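Local coordinates for protein mRNA transport regulator MTR2 (Candida albicans, PDB 1Q42) that affects the transport of mRNA from the nucleus to the cytoplasm and interacts with the export factor MEX67, at residues A[101-106]-A[186-191]; A[35-40]-A[121-126]; A[170-175]-A[181-186]. All blocks are in the same frame, centred on the assembly; numbering follows the deposited sequence.

Contact 1 of 3, residues A[101-106]-A[186-191]; sequences SSHQLT and MDYRFT
His103 and Tyr188 reach for each other from opposite directions and meet through one hydrogen bond, an example of how a polar pair can join two strands that are not neighbours in a sheet. NE2 of His103 lies 2.7 Å from OH of Tyr188, the bond is close to straight at 159°, and either group could be the donor. Each ring receives its partner at the edge, near its own plane, yet the planes stand at 80° to each other and neither ring covers the other's face. The tyrosine extends across the gap with CG anti to the backbone N (chi1 -175°). This short bond is the tight part of the contact. Around it the segments stay far apart, with 12.1 Å between the CA atoms of His103 and Phe190, and whereas Tyr188 is buried, His103 is partly exposed. The other imidazole nitrogen, ND1, is bonded to Asp41, which probably fixes the ring's rotation. Trp95 of helix 87-96 meets Tyr188 edge-to-face, Leu37 and Leu40 of helix 29-40 touch His103, and strands 118-129 and 164-173 lie between strands 101-113 and 183-192 in the sheet order.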
loop_
_atom_site.group_PDB
_atom_site.type_symbol
_atom_site.label_atom_id
_atom_site.label_comp_id
_atom_site.label_asym_id
_atom_site.label_seq_id
_atom_site.Cartn_x
_atom_site.Cartn_y
_atom_site.Cartn_z
ATOM N N SER A 101 2.147 -5.894 -8.147
ATOM C CA SER A 101 3.403 -5.486 -7.548
ATOM C C SER A 101 3.963 -6.537 -6.590
ATOM O O SER A 101 3.239 -7.386 -6.045
ATOM C CB SER A 101 3.202 -4.165 -6.804
ATOM O OG SER A 101 2.157 -4.262 -5.840
ATOM N N SER A 102 5.269 -6.449 -6.363
ATOM C CA SER A 102 5.953 -7.271 -5.369
ATOM C C SER A 102 7.011 -6.409 -4.661
ATOM O O SER A 102 8.044 -6.067 -5.246
ATOM C CB SER A 102 6.592 -8.473 -6.038
ATOM O OG SER A 102 7.359 -9.238 -5.114
ATOM N N HIS A 103 6.712 -6.020 -3.425
ATOM C CA HIS A 103 7.590 -5.201 -2.579
ATOM C C HIS A 103 8.442 -6.107 -1.690
ATOM O O HIS A 103 7.975 -7.151 -1.209
ATOM C CB HIS A 103 6.776 -4.319 -1.617
ATOM C CG HIS A 103 6.059 -3.161 -2.252
ATOM N ND1 HIS A 103 4.814 -3.277 -2.842
ATOM C CD2 HIS A 103 6.399 -1.852 -2.345
ATOM C CE1 HIS A 103 4.428 -2.087 -3.280
ATOM N NE2 HIS A 103 5.366 -1.202 -2.976
ATOM N N GLN A 104 9.691 -5.711 -1.470
ATOM C CA GLN A 104 10.570 -6.348 -0.510
ATOM C C GLN A 104 11.023 -5.259 0.467
ATOM O O GLN A 104 11.667 -4.293 0.070
ATOM C CB GLN A 104 11.772 -6.970 -1.238
ATOM C CG GLN A 104 12.747 -7.705 -0.356
ATOM C CD GLN A 104 13.956 -8.227 -1.123
ATOM O OE1 GLN A 104 13.846 -8.593 -2.294
ATOM N NE2 GLN A 104 15.112 -8.257 -0.462
ATOM N N LEU A 105 10.629 -5.397 1.727
ATOM C CA LEU A 105 11.037 -4.450 2.765
ATOM C C LEU A 105 12.542 -4.574 2.974
ATOM O O LEU A 105 13.049 -5.695 3.091
ATOM C CB LEU A 105 10.272 -4.748 4.052
ATOM C CG LEU A 105 10.572 -3.902 5.298
ATOM C CD1 LEU A 105 10.133 -2.489 5.108
ATOM C CD2 LEU A 105 9.880 -4.493 6.555
ATOM N N THR A 106 13.278 -3.456 2.967
ATOM C CA THR A 106 14.730 -3.527 3.162
ATOM C C THR A 106 15.308 -2.828 4.398
ATOM O O THR A 106 16.380 -3.218 4.859
ATOM C CB THR A 106 15.487 -3.085 1.898
ATOM O OG1 THR A 106 15.041 -1.785 1.483
ATOM C CG2 THR A 106 15.194 -4.063 0.734
ATOM N N MET A 186 0.051 8.616 4.893
ATOM C CA MET A 186 0.967 7.821 4.070
ATOM C C MET A 186 1.573 8.720 3.001
ATOM O O MET A 186 0.861 9.418 2.273
ATOM C CB MET A 186 0.268 6.633 3.399
ATOM C CG MET A 186 1.169 5.863 2.407
ATOM S SD MET A 186 0.351 4.451 1.700
ATOM C CE MET A 186 -0.766 5.219 0.576
ATOM N N ASP A 187 2.900 8.711 2.941
ATOM C CA ASP A 187 3.668 9.384 1.916
ATOM C C ASP A 187 4.449 8.263 1.211
ATOM O O ASP A 187 5.363 7.707 1.791
ATOM C CB ASP A 187 4.577 10.430 2.584
ATOM C CG ASP A 187 5.715 10.904 1.712
ATOM O OD1 ASP A 187 5.591 10.950 0.472
ATOM O OD2 ASP A 187 6.799 11.269 2.203
ATOM N N TYR A 188 4.041 7.931 -0.008
ATOM C CA TYR A 188 4.647 6.868 -0.814
ATOM C C TYR A 188 5.345 7.524 -2.001
ATOM O O TYR A 188 4.726 8.297 -2.730
ATOM C CB TYR A 188 3.540 5.920 -1.288
ATOM C CG TYR A 188 3.997 4.687 -2.036
ATOM C CD1 TYR A 188 4.052 3.444 -1.413
ATOM C CD2 TYR A 188 4.311 4.747 -3.389
ATOM C CE1 TYR A 188 4.456 2.315 -2.109
ATOM C CE2 TYR A 188 4.727 3.626 -4.081
ATOM C CZ TYR A 188 4.785 2.408 -3.438
ATOM O OH TYR A 188 5.208 1.279 -4.129
ATOM N N ARG A 189 6.626 7.230 -2.191
ATOM C CA ARG A 189 7.438 7.936 -3.183
ATOM C C ARG A 189 8.409 6.977 -3.877
ATOM O O ARG A 189 9.126 6.291 -3.205
ATOM C CB ARG A 189 8.232 9.033 -2.470
ATOM C CG ARG A 189 8.892 10.049 -3.336
ATOM C CD ARG A 189 9.463 11.207 -2.551
ATOM N NE ARG A 189 8.462 12.262 -2.391
ATOM C CZ ARG A 189 8.053 12.802 -1.235
ATOM N NH1 ARG A 189 8.556 12.445 -0.046
ATOM N NH2 ARG A 189 7.118 13.736 -1.281
ATOM N N PHE A 190 8.441 6.936 -5.200
ATOM C CA PHE A 190 9.531 6.252 -5.891
ATOM C C PHE A 190 10.800 7.093 -5.729
ATOM O O PHE A 190 10.808 8.303 -6.015
ATOM C CB PHE A 190 9.236 6.050 -7.396
ATOM C CG PHE A 190 8.123 5.075 -7.695
ATOM C CD1 PHE A 190 7.962 3.908 -6.971
ATOM C CD2 PHE A 190 7.267 5.306 -8.768
ATOM C CE1 PHE A 190 6.933 3.028 -7.251
ATOM C CE2 PHE A 190 6.247 4.412 -9.071
ATOM C CZ PHE A 190 6.083 3.274 -8.308
ATOM N N THR A 191 11.863 6.455 -5.250
ATOM C CA THR A 191 13.182 7.088 -5.155
ATOM C C THR A 191 14.124 6.661 -6.271
ATOM O O THR A 191 15.179 7.290 -6.469
ATOM C CB THR A 191 13.815 6.737 -3.822
ATOM O OG1 THR A 191 13.856 5.302 -3.679
ATOM C CG2 THR A 191 12.968 7.233 -2.678
#

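Contact 2 of 3, residues A[35-40]-A[121-126]; sequences RFLASL and VHFSAK
The phenyl rings of Phe36 and Phe123 meet at their edges: CE2 of Phe36 lies 4.0 Å from CZ of Phe123, and each atom sits near the plane of the ring it approaches. Across this contact neither ring lies over a face of the other, and the two side chains cross obliquely. Leu37 makes the second approach to the Phe123 ring, neither squarely over its face nor at its edge. Its methyl CD2 is 3.8 Å from CZ of Phe123, and CD1 comes within 4.1 Å of CE1 of the same ring, so both branches of the leucine fork touch the far end of the phenyl. The leucine and the phenylalanine run antiparallel and alongside, each passing the other's end. CB of Phe123 already points at the helix from its place on the strand; CG, held between the backbone N and the carbonyl carbon (chi1 74°), sets where the ring lies along it.

This is helix-on-sheet packing within the NTF2-like fold, in which helices rest in the concavity of a strongly bent sheet. Successive helix residues, Phe36 and Leu37, share the tip of one strand residue, and the apolar groups that touch are all buried. On the same helix, the hydroxyl OG of Ser39 donates to the carbonyl O of Phe36 at 2.7 Å, in the carbonyl plane and on a lone pair, a bond that returns the serine side chain to its own helix. Beyond the two segments, Phe123 also touches Leu33 of helix 29-40 and Val168 of strand 164-173, while Phe36 reaches Ile183 and Met186 of strand 183-192.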
loop_
_atom_site.group_PDB
_atom_site.type_symbol
_atom_site.label_atom_id
_atom_site.label_comp_id
_atom_site.label_asym_id
_atom_site.label_seq_id
_atom_site.Cartn_x
_atom_site.Cartn_y
_atom_site.Cartn_z
ATOM N N ARG A 35 2.584 -6.761 6.436
ATOM C CA ARG A 35 1.154 -6.878 6.169
ATOM C C ARG A 35 0.644 -5.731 5.282
ATOM O O ARG A 35 -0.139 -5.945 4.357
ATOM C CB ARG A 35 0.358 -6.892 7.471
ATOM C CG ARG A 35 0.300 -8.230 8.143
ATOM C CD ARG A 35 -0.715 -8.279 9.266
ATOM N NE ARG A 35 -0.229 -7.589 10.460
ATOM C CZ ARG A 35 -0.725 -6.464 10.971
ATOM N NH1 ARG A 35 -1.752 -5.825 10.404
ATOM N NH2 ARG A 35 -0.175 -5.962 12.071
ATOM N N PHE A 36 1.093 -4.519 5.577
ATOM C CA PHE A 36 0.756 -3.343 4.764
ATOM C C PHE A 36 1.208 -3.535 3.310
ATOM O O PHE A 36 0.428 -3.393 2.374
ATOM C CB PHE A 36 1.382 -2.099 5.384
ATOM C CG PHE A 36 1.287 -0.894 4.521
ATOM C CD1 PHE A 36 0.069 -0.263 4.327
ATOM C CD2 PHE A 36 2.403 -0.415 3.867
ATOM C CE1 PHE A 36 -0.016 0.845 3.509
ATOM C CE2 PHE A 36 2.316 0.700 3.048
ATOM C CZ PHE A 36 1.110 1.319 2.873
ATOM N N LEU A 37 2.459 -3.937 3.118
ATOM C CA LEU A 37 2.966 -4.197 1.772
ATOM C C LEU A 37 2.246 -5.349 1.075
ATOM O O LEU A 37 1.983 -5.279 -0.122
ATOM C CB LEU A 37 4.479 -4.461 1.814
ATOM C CG LEU A 37 5.308 -3.248 2.258
ATOM C CD1 LEU A 37 6.789 -3.585 2.387
ATOM C CD2 LEU A 37 5.101 -2.035 1.330
ATOM N N ALA A 38 1.930 -6.417 1.802
ATOM C CA ALA A 38 1.165 -7.535 1.212
ATOM C C ALA A 38 -0.187 -7.086 0.661
ATOM O O ALA A 38 -0.653 -7.580 -0.382
ATOM C CB ALA A 38 0.989 -8.693 2.236
ATOM N N SER A 39 -0.795 -6.131 1.349
ATOM C CA SER A 39 -2.065 -5.563 0.944
ATOM C C SER A 39 -1.940 -4.763 -0.367
ATOM O O SER A 39 -2.897 -4.704 -1.138
ATOM C CB SER A 39 -2.695 -4.733 2.075
ATOM O OG SER A 39 -2.273 -3.372 2.126
ATOM N N LEU A 40 -0.766 -4.190 -0.642
ATOM C CA LEU A 40 -0.543 -3.549 -1.932
ATOM C C LEU A 40 -0.258 -4.576 -3.020
ATOM O O LEU A 40 -0.527 -4.326 -4.180
ATOM C CB LEU A 40 0.614 -2.546 -1.875
ATOM C CG LEU A 40 0.511 -1.387 -0.899
ATOM C CD1 LEU A 40 1.762 -0.526 -1.012
ATOM C CD2 LEU A 40 -0.771 -0.580 -1.115
ATOM N N VAL A 121 6.771 6.098 11.232
ATOM C CA VAL A 121 7.646 5.043 10.717
ATOM C C VAL A 121 8.136 5.433 9.339
ATOM O O VAL A 121 7.333 5.781 8.476
ATOM C CB VAL A 121 6.897 3.710 10.532
ATOM C CG1 VAL A 121 7.861 2.619 10.047
ATOM C CG2 VAL A 121 6.251 3.307 11.771
ATOM N N HIS A 122 9.446 5.360 9.129
ATOM C CA HIS A 122 10.023 5.501 7.807
ATOM C C HIS A 122 10.529 4.140 7.367
ATOM O O HIS A 122 11.186 3.442 8.132
ATOM C CB HIS A 122 11.183 6.496 7.847
ATOM C CG HIS A 122 12.016 6.481 6.609
ATOM N ND1 HIS A 122 13.138 5.684 6.477
ATOM C CD2 HIS A 122 11.867 7.121 5.428
ATOM C CE1 HIS A 122 13.650 5.850 5.269
ATOM N NE2 HIS A 122 12.912 6.737 4.623
ATOM N N PHE A 123 10.214 3.734 6.144
ATOM C CA PHE A 123 10.792 2.515 5.624
ATOM C C PHE A 123 11.166 2.661 4.163
ATOM O O PHE A 123 10.686 3.555 3.471
ATOM C CB PHE A 123 9.893 1.288 5.898
ATOM C CG PHE A 123 8.642 1.172 5.043
ATOM C CD1 PHE A 123 8.695 0.581 3.784
ATOM C CD2 PHE A 123 7.398 1.562 5.537
ATOM C CE1 PHE A 123 7.536 0.416 3.024
ATOM C CE2 PHE A 123 6.239 1.401 4.769
ATOM C CZ PHE A 123 6.325 0.821 3.513
ATOM N N SER A 124 12.102 1.817 3.753
ATOM C CA SER A 124 12.560 1.741 2.379
ATOM C C SER A 124 12.282 0.319 1.896
ATOM O O SER A 124 12.277 -0.609 2.688
ATOM C CB SER A 124 14.049 2.064 2.321
ATOM O OG SER A 124 14.279 3.386 2.824
ATOM N N ALA A 125 11.995 0.175 0.614
ATOM C CA ALA A 125 11.781 -1.134 -0.008
ATOM C C ALA A 125 12.237 -1.061 -1.447
ATOM O O ALA A 125 12.535 0.036 -1.966
ATOM C CB ALA A 125 10.303 -1.534 0.052
ATOM N N LYS A 126 12.330 -2.226 -2.076
ATOM C CA LYS A 126 12.340 -2.309 -3.535
ATOM C C LYS A 126 11.041 -2.929 -4.004
ATOM O O LYS A 126 10.450 -3.745 -3.311
ATOM C CB LYS A 126 13.529 -3.063 -4.094
ATOM C CG LYS A 126 13.858 -4.386 -3.491
ATOM C CD LYS A 126 15.324 -4.745 -3.802
ATOM C CE LYS A 126 15.662 -6.110 -3.248
ATOM N NZ LYS A 126 16.898 -6.674 -3.838
#

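Contact 3 of 3, residues A[170-175]-A[181-186]; sequences LVVDEN and EIINSM
Val171 faces both Asn184 and Ser185, the signature of a classic beta bulge in the antiparallel hairpin of strands 164-173 and 183-192. Its carbonyl O accepts two backbone bonds: Asn184 N meets the oxygen almost head-on at 2.8 Å, while Ser185 N comes to it from the side at 3.3 Å. Val171 N returns a bond to Ser185 O. The extra residue shifts the register by one before Val172 pairs with Ile183, and farther along Asp173 N donates to Ile182 O at 2.9 Å in an almost straight bond (172°).

Val172 illustrates how a branched side chain fits beside the bulge. Its CB stands 4.1 Å from the carbonyl O of Ile182. From there CG1, anti to the backbone N (chi1 -169°), passes close to that oxygen and ends 3.7 Å from CD1 of Ile182. The other branch, CG2, turns to Ile183 and stops 4.2 Å from its CG1. One valine thus touches two successive isoleucines, crossing each at a slant. Leu170 and Met186 instead lie side by side pointing the same way, with CD2 of the leucine 3.8 Å from CG of the methionine, and the same methyl also touches Ile183. Val171 and Ser185 project from the other face, where CG2 of the valine approaches the serine OG. The side chains of Asp173 and Asn184 cross at about a right angle, and the aspartate forms a salt bridge through OD2 with Lys67.

Phe32 and Phe36 of helix 29-40 pack on the apolar face, touching Leu170, Ile182 and Ile183; strand 118-129 borders strand 164-173, and strand 70-74 flanks Met186 on the far side of the hairpin.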
loop_
_atom_site.group_PDB
_atom_site.type_symbol
_atom_site.label_atom_id
_atom_site.label_comp_id
_atom_site.label_asym_id
_atom_site.label_seq_id
_atom_site.Cartn_x
_atom_site.Cartn_y
_atom_site.Cartn_z
ATOM N N LEU A 170 4.900 6.759 7.222
ATOM C CA LEU A 170 3.566 6.544 7.778
ATOM C C LEU A 170 3.475 7.213 9.154
ATOM O O LEU A 170 4.458 7.244 9.895
ATOM C CB LEU A 170 3.325 5.041 7.977
ATOM C CG LEU A 170 3.362 4.080 6.785
ATOM C CD1 LEU A 170 3.008 2.641 7.268
ATOM C CD2 LEU A 170 2.489 4.500 5.650
ATOM N N VAL A 171 2.316 7.753 9.487
ATOM C CA VAL A 171 1.984 8.087 10.863
ATOM C C VAL A 171 0.804 7.173 11.220
ATOM O O VAL A 171 -0.234 7.215 10.562
ATOM C CB VAL A 171 1.624 9.562 11.033
ATOM C CG1 VAL A 171 1.360 9.865 12.505
ATOM C CG2 VAL A 171 2.746 10.456 10.494
ATOM N N VAL A 172 0.989 6.325 12.229
ATOM C CA VAL A 172 0.076 5.223 12.516
ATOM C C VAL A 172 -0.324 5.236 13.978
ATOM O O VAL A 172 0.484 5.563 14.829
ATOM C CB VAL A 172 0.746 3.846 12.219
ATOM C CG1 VAL A 172 -0.286 2.720 12.265
ATOM C CG2 VAL A 172 1.465 3.860 10.875
ATOM N N ASP A 173 -1.567 4.872 14.272
ATOM C CA ASP A 173 -2.015 4.743 15.662
ATOM C C ASP A 173 -1.172 3.690 16.384
ATOM O O ASP A 173 -0.750 2.710 15.772
ATOM C CB ASP A 173 -3.496 4.330 15.714
ATOM C CG ASP A 173 -4.450 5.477 15.418
ATOM O OD1 ASP A 173 -3.999 6.621 15.209
ATOM O OD2 ASP A 173 -5.691 5.315 15.377
ATOM N N GLU A 174 -0.970 3.888 17.689
ATOM C CA GLU A 174 -0.112 3.036 18.534
ATOM C C GLU A 174 -0.322 1.526 18.395
ATOM O O GLU A 174 0.646 0.757 18.321
ATOM C CB GLU A 174 -0.351 3.378 20.008
ATOM C CG GLU A 174 0.588 4.417 20.585
ATOM C CD GLU A 174 0.264 4.722 22.034
ATOM O OE1 GLU A 174 -0.853 4.365 22.481
ATOM O OE2 GLU A 174 1.124 5.315 22.727
ATOM N N ASN A 175 -1.581 1.105 18.413
ATOM C CA ASN A 175 -1.916 -0.317 18.429
ATOM C C ASN A 175 -1.867 -0.891 17.024
ATOM O O ASN A 175 -2.871 -0.927 16.311
ATOM C CB ASN A 175 -3.276 -0.540 19.089
ATOM C CG ASN A 175 -3.264 -0.184 20.567
ATOM O OD1 ASN A 175 -4.181 0.472 21.072
ATOM N ND2 ASN A 175 -2.216 -0.606 21.268
ATOM N N GLU A 181 -8.406 0.156 10.530
ATOM C CA GLU A 181 -7.993 1.446 9.983
ATOM C C GLU A 181 -7.175 2.235 11.022
ATOM O O GLU A 181 -7.729 2.891 11.914
ATOM C CB GLU A 181 -9.222 2.221 9.489
ATOM C CG GLU A 181 -9.980 1.467 8.392
ATOM C CD GLU A 181 -11.152 2.238 7.804
ATOM O OE1 GLU A 181 -11.275 2.294 6.554
ATOM O OE2 GLU A 181 -11.961 2.774 8.585
ATOM N N ILE A 182 -5.850 2.166 10.878
ATOM C CA ILE A 182 -4.914 2.750 11.832
ATOM C C ILE A 182 -3.915 3.756 11.245
ATOM O O ILE A 182 -3.315 4.531 11.989
ATOM C CB ILE A 182 -4.142 1.638 12.578
ATOM C CG1 ILE A 182 -3.433 0.700 11.601
ATOM C CG2 ILE A 182 -5.090 0.863 13.504
ATOM C CD1 ILE A 182 -2.483 -0.235 12.252
ATOM N N ILE A 183 -3.735 3.761 9.930
ATOM C CA ILE A 183 -2.778 4.688 9.310
ATOM C C ILE A 183 -3.421 6.061 9.096
ATOM O O ILE A 183 -4.400 6.179 8.360
ATOM C CB ILE A 183 -2.244 4.121 7.979
ATOM C CG1 ILE A 183 -1.547 2.769 8.212
ATOM C CG2 ILE A 183 -1.269 5.129 7.343
ATOM C CD1 ILE A 183 -1.176 1.994 6.949
ATOM N N ASN A 184 -2.878 7.082 9.774
ATOM C CA ASN A 184 -3.328 8.473 9.679
ATOM C C ASN A 184 -2.772 9.232 8.496
ATOM O O ASN A 184 -3.398 10.153 7.993
ATOM C CB ASN A 184 -2.951 9.245 10.950
ATOM C CG ASN A 184 -3.479 8.568 12.202
ATOM O OD1 ASN A 184 -2.720 7.944 12.959
ATOM N ND2 ASN A 184 -4.781 8.628 12.385
ATOM N N SER A 185 -1.576 8.864 8.069
ATOM C CA SER A 185 -0.968 9.484 6.898
ATOM C C SER A 185 0.004 8.536 6.220
ATOM O O SER A 185 0.655 7.740 6.886
ATOM C CB SER A 185 -0.281 10.810 7.254
ATOM O OG SER A 185 0.861 10.640 8.058
ATOM N N MET A 186 0.051 8.616 4.893
ATOM C CA MET A 186 0.967 7.821 4.070
ATOM C C MET A 186 1.573 8.720 3.001
ATOM O O MET A 186 0.861 9.418 2.273
ATOM C CB MET A 186 0.268 6.633 3.399
ATOM C CG MET A 186 1.169 5.863 2.407
ATOM S SD MET A 186 0.351 4.451 1.700
ATOM C CE MET A 186 -0.766 5.219 0.576
#

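Overall arrangement
From the N terminus, helix 29-40 supplies the first half of contact 2, which closes when strand 118-129 arrives some 80 residues later. Before that, strand 101-113 has opened contact 1, so the two long loops cross; contact 1 closes only at strand 183-192. Contact 3 is a short local closure, opening after contact 2 has closed and nested inside the loop of contact 1, with Met186 shared between them. Contact 2 ties the helix to the sheet, contact 3 joins adjacent strands, and contact 1 spans strands separated by two others. Contacts 1 and 2 lie about 6 Å apart between centres, contact 3 about 16 and 13 Å from them respectively.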